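Local coordinates for tegument protein UL51 (Human herpesvirus 1, PDB 6T5A) that takes part in herpesvirus assembly and is thought to act in egress of particles from the perinuclear space and in secondary envelopment of cytoplasmic capsids at trans-Golgi-derived membranes, at residues Arg58-Ala62 / Gln115-Ser119. The protein carries 1 engineered substitution. Residues are numbered along the deposited sequence.
Sequences RLVKA and QMYMS
Met116 reaches out from the last turn of helix 94-117 and lays its side chain across Arg58, Leu59 and Ala62, at the C-terminal end of helix 46-61. With chi1 and chi2 both t, the chain runs straight out from its backbone; chi3 near +63° then turns Met116 CE toward Leu59 and Ala62, 3.7 Å from Leu59 CD2 and 3.8 Å from Ala62 CB. The backbones stay well apart, the nearest CA atoms being those of Arg58 and Met116 at 8.5 Å, so the contact is made mainly by side chains, burying 246 Å² in total. Residues 58-61 are helical, and Ala62 N bonds back to Arg58 O at 3.0 Å; on the other segment Met118 is the first residue to leave helical angles (phi/psi -100/76). Arg58, chi1 m and chi2 t, reaches along Met116, with Arg58 NH2 3.6 Å from Met116 CG. Ser119 OG, in a poorly ordered residue, lies 4.3 Å from Arg58 NH2 near the guanidinium plane and makes a weak hydrogen bond to Met116 O at 3.1 Å. Tyr117 starts away from helix 46-61, but its ring swings back (chi1 -89°), putting Tyr117 OH 3.5 Å and CZ 3.9 Å from Leu59 CD2. The hydroxyl hydrogen-bonds a polar side chain of the Cytoplasmic envelopment protein 1 (pUL7) chain; that partner chain also packs on Leu59 and Ala62. This is apolar packing between the C-terminal ends of helices 46-61 and 94-117 in the N-terminal part of pUL51, at the pUL7:pUL51 interface.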
ATOM      1  N   ARG A  58     -25.352 -21.951 -12.921  1.00 35.65           N
ATOM      2  CA  ARG A  58     -26.810 -22.049 -12.725  1.00 35.85           C
ATOM      3  C   ARG A  58     -27.559 -21.480 -13.945  1.00 38.99           C
ATOM      4  O   ARG A  58     -28.568 -22.048 -14.362  1.00 37.68           O
ATOM      5  CB  ARG A  58     -27.238 -21.309 -11.456  1.00 34.23           C
ATOM      6  CG  ARG A  58     -26.832 -22.030 -10.160  1.00 42.30           C
ATOM      7  CD  ARG A  58     -27.168 -21.199  -8.943  1.00 47.96           C
ATOM      8  NE  ARG A  58     -28.615 -21.090  -8.755  1.00 59.80           N
ATOM      9  CZ  ARG A  58     -29.203 -20.278  -7.882  1.00 78.54           C
ATOM     10  NH1 ARG A  58     -28.474 -19.471  -7.117  1.00 64.81           N
ATOM     11  NH2 ARG A  58     -30.527 -20.258  -7.773  1.00 65.59           N
ATOM     12  N   LEU A  59     -27.041 -20.372 -14.523  1.00 33.70           N
ATOM     13  CA  LEU A  59     -27.628 -19.735 -15.697  1.00 33.64           C
ATOM     14  C   LEU A  59     -27.434 -20.551 -16.979  1.00 36.88           C
ATOM     15  O   LEU A  59     -28.291 -20.501 -17.848  1.00 34.87           O
ATOM     16  CB  LEU A  59     -27.096 -18.313 -15.885  1.00 33.79           C
ATOM     17  CG  LEU A  59     -27.650 -17.263 -14.934  1.00 36.41           C
ATOM     18  CD1 LEU A  59     -26.661 -16.137 -14.761  1.00 36.41           C
ATOM     19  CD2 LEU A  59     -28.996 -16.732 -15.419  1.00 39.35           C
ATOM     20  N   VAL A  60     -26.315 -21.293 -17.093  1.00 35.30           N
ATOM     21  CA  VAL A  60     -26.041 -22.184 -18.228  1.00 35.56           C
ATOM     22  C   VAL A  60     -27.068 -23.334 -18.184  1.00 40.16           C
ATOM     23  O   VAL A  60     -27.616 -23.702 -19.228  1.00 39.98           O
ATOM     24  CB  VAL A  60     -24.559 -22.671 -18.262  1.00 39.11           C
ATOM     25  CG1 VAL A  60     -24.378 -23.884 -19.169  1.00 38.81           C
ATOM     26  CG2 VAL A  60     -23.619 -21.543 -18.705  1.00 38.90           C
ATOM     27  N   LYS A  61     -27.367 -23.852 -16.977  1.00 37.45           N
ATOM     28  CA  LYS A  61     -28.397 -24.887 -16.801  1.00 37.64           C
ATOM     29  C   LYS A  61     -29.781 -24.326 -17.135  1.00 41.13           C
ATOM     30  O   LYS A  61     -30.565 -25.001 -17.806  1.00 41.90           O
ATOM     31  CB  LYS A  61     -28.375 -25.458 -15.379  1.00 41.56           C
ATOM     32  CG  LYS A  61     -27.267 -26.490 -15.164  1.00 55.88           C
ATOM     33  CD  LYS A  61     -27.217 -26.959 -13.710  1.00 67.62           C
ATOM     34  CE  LYS A  61     -26.102 -27.947 -13.446  1.00 79.27           C
ATOM     35  NZ  LYS A  61     -24.771 -27.289 -13.336  1.00 84.69           N
ATOM     36  N   ALA A  62     -30.050 -23.058 -16.736  1.00 35.66           N
ATOM     37  CA  ALA A  62     -31.317 -22.361 -16.973  1.00 34.01           C
ATOM     38  C   ALA A  62     -31.597 -22.060 -18.452  1.00 36.47           C
ATOM     39  O   ALA A  62     -32.709 -21.637 -18.767  1.00 35.78           O
ATOM     40  CB  ALA A  62     -31.373 -21.083 -16.153  1.00 34.43           C
ATOM     41  N   GLN A 115     -37.912 -17.478  -9.874  1.00 46.38           N
ATOM     42  CA  GLN A 115     -37.511 -18.030  -8.579  1.00 47.01           C
ATOM     43  C   GLN A 115     -35.981 -18.058  -8.454  1.00 52.62           C
ATOM     44  O   GLN A 115     -35.448 -17.700  -7.400  1.00 53.27           O
ATOM     45  CB  GLN A 115     -38.129 -19.424  -8.374  1.00 48.77           C
ATOM     46  CG  GLN A 115     -38.019 -19.954  -6.944  1.00 67.48           C
ATOM     47  CD  GLN A 115     -38.750 -21.262  -6.729  1.00 93.90           C
ATOM     48  OE1 GLN A 115     -39.171 -21.953  -7.670  1.00 89.07           O
ATOM     49  NE2 GLN A 115     -38.911 -21.633  -5.468  1.00 89.46           N
ATOM     50  N   MET A 116     -35.279 -18.438  -9.542  1.00 49.42           N
ATOM     51  CA  MET A 116     -33.814 -18.447  -9.599  1.00 48.51           C
ATOM     52  C   MET A 116     -33.249 -17.017  -9.501  1.00 52.12           C
ATOM     53  O   MET A 116     -32.300 -16.799  -8.753  1.00 52.15           O
ATOM     54  CB  MET A 116     -33.320 -19.159 -10.866  1.00 50.43           C
ATOM     55  CG  MET A 116     -31.807 -19.190 -11.000  1.00 54.14           C
ATOM     56  SD  MET A 116     -31.231 -19.660 -12.647  1.00 57.43           S
ATOM     57  CE  MET A 116     -31.876 -18.325 -13.628  1.00 53.92           C
ATOM     58  N   TYR A 117     -33.840 -16.052 -10.234  1.00 47.55           N
ATOM     59  CA  TYR A 117     -33.400 -14.658 -10.216  1.00 47.87           C
ATOM     60  C   TYR A 117     -33.718 -13.964  -8.893  1.00 60.24           C
ATOM     61  O   TYR A 117     -32.835 -13.347  -8.295  1.00 59.77           O
ATOM     62  CB  TYR A 117     -34.014 -13.877 -11.386  1.00 46.06           C
ATOM     63  CG  TYR A 117     -33.186 -13.907 -12.652  1.00 43.74           C
ATOM     64  CD1 TYR A 117     -33.354 -14.914 -13.598  1.00 44.43           C
ATOM     65  CD2 TYR A 117     -32.238 -12.918 -12.914  1.00 43.20           C
ATOM     66  CE1 TYR A 117     -32.601 -14.937 -14.775  1.00 41.32           C
ATOM     67  CE2 TYR A 117     -31.501 -12.917 -14.099  1.00 42.79           C
ATOM     68  CZ  TYR A 117     -31.676 -13.935 -15.019  1.00 40.68           C
ATOM     69  OH  TYR A 117     -30.926 -13.942 -16.169  1.00 36.60           O
ATOM     70  N   MET A 118     -34.979 -14.060  -8.449  1.00 63.24           N
ATOM     71  CA  MET A 118     -35.479 -13.462  -7.209  1.00 66.24           C
ATOM     72  C   MET A 118     -35.543 -14.548  -6.136  1.00 72.61           C
ATOM     73  O   MET A 118     -36.620 -15.085  -5.841  1.00 73.66           O
ATOM     74  CB  MET A 118     -36.859 -12.800  -7.433  1.00 69.63           C
ATOM     75  CG  MET A 118     -36.882 -11.790  -8.575  1.00 75.04           C
ATOM     76  SD  MET A 118     -38.495 -11.711  -9.402  1.00 80.90           S
ATOM     77  CE  MET A 118     -39.365 -10.582  -8.298  1.00 77.73           C
ATOM     78  N   SER A 119     -34.368 -14.903  -5.591  1.00 69.15           N
ATOM     79  CA  SER A 119     -34.222 -15.921  -4.551  1.00103.97           C
ATOM     80  C   SER A 119     -34.659 -15.401  -3.179  1.00142.44           C
ATOM     81  O   SER A 119     -34.648 -14.195  -2.931  1.00106.95           O
ATOM     82  CB  SER A 119     -32.785 -16.426  -4.495  1.00107.53           C
ATOM     83  OG  SER A 119     -32.422 -17.058  -5.712  1.00116.08           O
TER